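Long-range contact in R-imine reductase (Streptomyces kanamyceticus, PDB 3ZGY), which catalyses the R-selective, NADPH-dependent reduction of an imine substrate: residues G67-A75 with L93-R104. Numbering follows the deposited sequence.
Sequences GSVAEAVAA and LDPLDGTALQGR
Val73 reaches from helix 69-75 into segment 93-104, the connection from helix 86-93 to strand 105-108, and touches it with both of its methyls, while Leu96 and Arg104 of 93-104 approach the helix. Val73 turns CG1 away from its own amide nitrogen (chi1 172°), which puts that methyl across Leu101, 3.5 Å from CD2, and beside the carbonyl O of Ala100; its CG2 meets Leu96 tip to tip, 4.1 Å from CD1. The other branch of Leu96 rests on the preceding turn of the helix, CD2 lying 4.2 Å from Ala70 CB and equally near Val69 CG1. Towards Ala74, Arg104, its chain bent at chi3 (107°), brings its guanidinium against the helix backbone so that Val73 O lies over one face; neither this carbonyl nor that of Ala74 is hydrogen-bonded to it. NE donates instead to Ser76 O, so the arginine, the residue just before strand 105-108, is bonded to the backbone that follows Ala75. The pairing belongs to the Rossmann-type nucleotide-binding domain: Val73 also packs on Ile25 of strand 22-25, Val69 on Trp48 of strand 45-48, and Leu93 and Leu101 on Trp123 of helix 114-126.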
loop_
_atom_site.group_PDB
_atom_site.type_symbol
_atom_site.label_atom_id
_atom_site.label_comp_id
_atom_site.label_asym_id
_atom_site.label_seq_id
_atom_site.Cartn_x
_atom_site.Cartn_y
_atom_site.Cartn_z
ATOM N N GLY D 67 2.486 26.358 -35.442
ATOM C CA GLY D 67 3.827 26.534 -36.000
ATOM C C GLY D 67 4.939 26.414 -34.969
ATOM O O GLY D 67 5.989 25.842 -35.243
ATOM N N SER D 68 4.706 27.021 -33.813
ATOM C CA SER D 68 5.703 27.171 -32.779
ATOM C C SER D 68 5.010 27.209 -31.435
ATOM O O SER D 68 3.762 27.298 -31.349
ATOM C CB SER D 68 6.421 28.500 -32.963
ATOM O OG SER D 68 5.473 29.586 -32.804
ATOM N N VAL D 69 5.822 27.186 -30.384
ATOM C CA VAL D 69 5.302 27.334 -29.021
ATOM C C VAL D 69 4.633 28.691 -28.823
ATOM O O VAL D 69 3.552 28.777 -28.243
ATOM C CB VAL D 69 6.401 27.139 -27.970
ATOM C CG1 VAL D 69 5.849 27.362 -26.576
ATOM C CG2 VAL D 69 6.988 25.741 -28.070
ATOM N N ALA D 70 5.223 29.741 -29.372
ATOM C CA ALA D 70 4.614 31.058 -29.239
ATOM C C ALA D 70 3.250 31.152 -29.920
ATOM O O ALA D 70 2.330 31.812 -29.421
ATOM C CB ALA D 70 5.546 32.110 -29.760
ATOM N N GLU D 71 3.124 30.491 -31.059
ATOM C CA GLU D 71 1.849 30.456 -31.812
ATOM C C GLU D 71 0.797 29.710 -30.995
ATOM O O GLU D 71 -0.339 30.158 -30.851
ATOM C CB GLU D 71 2.047 29.791 -33.161
ATOM C CG GLU D 71 1.114 30.236 -34.274
ATOM C CD GLU D 71 1.545 29.630 -35.615
ATOM O OE1 GLU D 71 2.779 29.672 -35.954
ATOM O OE2 GLU D 71 0.645 29.078 -36.298
ATOM N N ALA D 72 1.193 28.591 -30.403
ATOM C CA ALA D 72 0.287 27.839 -29.532
ATOM C C ALA D 72 -0.197 28.641 -28.346
ATOM O O ALA D 72 -1.382 28.596 -28.001
ATOM C CB ALA D 72 0.969 26.555 -29.058
ATOM N N VAL D 73 0.731 29.335 -27.693
ATOM C CA VAL D 73 0.388 30.110 -26.514
ATOM C C VAL D 73 -0.585 31.236 -26.874
ATOM O O VAL D 73 -1.598 31.433 -26.192
ATOM C CB VAL D 73 1.641 30.656 -25.815
ATOM C CG1 VAL D 73 1.256 31.608 -24.704
ATOM C CG2 VAL D 73 2.452 29.519 -25.212
ATOM N N ALA D 74 -0.306 31.932 -27.981
ATOM C CA ALA D 74 -1.160 33.047 -28.456
ATOM C C ALA D 74 -2.582 32.614 -28.829
ATOM O O ALA D 74 -3.511 33.423 -28.815
ATOM C CB ALA D 74 -0.489 33.704 -29.644
ATOM N N ALA D 75 -2.754 31.327 -29.156
ATOM C CA ALA D 75 -4.081 30.773 -29.586
ATOM C C ALA D 75 -5.185 30.728 -28.551
ATOM O O ALA D 75 -6.329 30.841 -28.921
ATOM C CB ALA D 75 -3.920 29.373 -30.149
ATOM N N LEU D 93 9.287 27.189 -22.329
ATOM C CA LEU D 93 8.598 28.395 -21.904
ATOM C C LEU D 93 9.532 29.612 -21.610
ATOM O O LEU D 93 9.151 30.734 -21.859
ATOM C CB LEU D 93 7.777 28.100 -20.676
ATOM C CG LEU D 93 6.658 27.080 -20.847
ATOM C CD1 LEU D 93 5.775 27.066 -19.607
ATOM C CD2 LEU D 93 5.831 27.366 -22.088
ATOM N N ASP D 94 10.739 29.377 -21.086
ATOM C CA ASP D 94 11.604 30.484 -20.698
ATOM C C ASP D 94 11.899 31.404 -21.881
ATOM O O ASP D 94 11.871 32.613 -21.735
ATOM C CB ASP D 94 12.886 29.988 -19.996
ATOM C CG ASP D 94 12.630 29.409 -18.571
ATOM O OD1 ASP D 94 11.539 29.609 -18.025
ATOM O OD2 ASP D 94 13.540 28.787 -17.965
ATOM N N PRO D 95 12.151 30.853 -23.074
ATOM C CA PRO D 95 12.490 31.750 -24.176
ATOM C C PRO D 95 11.377 32.642 -24.654
ATOM O O PRO D 95 11.614 33.419 -25.540
ATOM C CB PRO D 95 12.862 30.796 -25.302
ATOM C CG PRO D 95 13.286 29.547 -24.627
ATOM C CD PRO D 95 12.417 29.448 -23.415
ATOM N N LEU D 96 10.167 32.537 -24.114
ATOM C CA LEU D 96 9.045 33.328 -24.633
ATOM C C LEU D 96 9.197 34.802 -24.301
ATOM O O LEU D 96 9.686 35.119 -23.233
ATOM C CB LEU D 96 7.725 32.830 -24.041
ATOM C CG LEU D 96 7.229 31.446 -24.437
ATOM C CD1 LEU D 96 5.935 31.168 -23.708
ATOM C CD2 LEU D 96 7.013 31.326 -25.936
ATOM N N ASP D 97 8.767 35.683 -25.212
ATOM C CA ASP D 97 8.584 37.117 -24.894
ATOM C C ASP D 97 7.858 37.302 -23.587
ATOM O O ASP D 97 6.954 36.520 -23.252
ATOM C CB ASP D 97 7.712 37.883 -25.923
ATOM C CG ASP D 97 8.428 38.146 -27.218
ATOM O OD1 ASP D 97 9.652 37.882 -27.281
ATOM O OD2 ASP D 97 7.773 38.624 -28.180
ATOM N N GLY D 98 8.189 38.407 -22.913
ATOM C CA GLY D 98 7.612 38.721 -21.604
ATOM C C GLY D 98 6.155 39.061 -21.687
ATOM O O GLY D 98 5.440 38.951 -20.698
ATOM N N THR D 99 5.701 39.440 -22.879
ATOM C CA THR D 99 4.271 39.730 -23.094
ATOM C C THR D 99 3.425 38.447 -23.356
ATOM O O THR D 99 2.246 38.420 -23.037
ATOM C CB THR D 99 4.051 40.755 -24.228
ATOM O OG1 THR D 99 4.409 40.176 -25.491
ATOM C CG2 THR D 99 4.885 42.022 -23.978
ATOM N N ALA D 100 4.036 37.399 -23.904
ATOM C CA ALA D 100 3.306 36.206 -24.403
ATOM C C ALA D 100 2.268 35.537 -23.471
ATOM O O ALA D 100 1.223 35.083 -23.928
ATOM C CB ALA D 100 4.313 35.160 -24.841
ATOM N N LEU D 101 2.525 35.526 -22.179
ATOM C CA LEU D 101 1.642 34.894 -21.247
ATOM C C LEU D 101 0.722 35.847 -20.503
ATOM O O LEU D 101 -0.140 35.391 -19.757
ATOM C CB LEU D 101 2.453 34.064 -20.248
ATOM C CG LEU D 101 3.202 32.852 -20.810
ATOM C CD1 LEU D 101 4.083 32.255 -19.730
ATOM C CD2 LEU D 101 2.249 31.796 -21.310
ATOM N N GLN D 102 0.889 37.159 -20.698
ATOM C CA GLN D 102 0.066 38.148 -19.989
ATOM C C GLN D 102 -1.413 37.851 -20.146
ATOM O O GLN D 102 -1.937 37.709 -21.258
ATOM C CB GLN D 102 0.324 39.560 -20.468
ATOM C CG GLN D 102 1.773 39.954 -20.372
ATOM C CD GLN D 102 1.957 41.415 -20.038
ATOM O OE1 GLN D 102 2.135 42.245 -20.929
ATOM N NE2 GLN D 102 1.919 41.739 -18.750
ATOM N N GLY D 103 -2.076 37.736 -19.001
ATOM C CA GLY D 103 -3.502 37.524 -18.964
ATOM C C GLY D 103 -3.914 36.129 -19.398
ATOM O O GLY D 103 -5.040 35.925 -19.777
ATOM N N ARG D 104 -3.000 35.167 -19.347
ATOM C CA ARG D 104 -3.368 33.802 -19.658
ATOM C C ARG D 104 -3.196 32.964 -18.445
ATOM O O ARG D 104 -2.540 33.367 -17.490
ATOM C CB ARG D 104 -2.548 33.241 -20.804
ATOM C CG ARG D 104 -2.363 34.250 -21.917
ATOM C CD ARG D 104 -1.572 33.667 -23.038
ATOM N NE ARG D 104 -2.470 33.415 -24.132
ATOM C CZ ARG D 104 -2.788 34.293 -25.059
ATOM N NH1 ARG D 104 -2.267 35.479 -25.059
ATOM N NH2 ARG D 104 -3.588 33.939 -26.046
#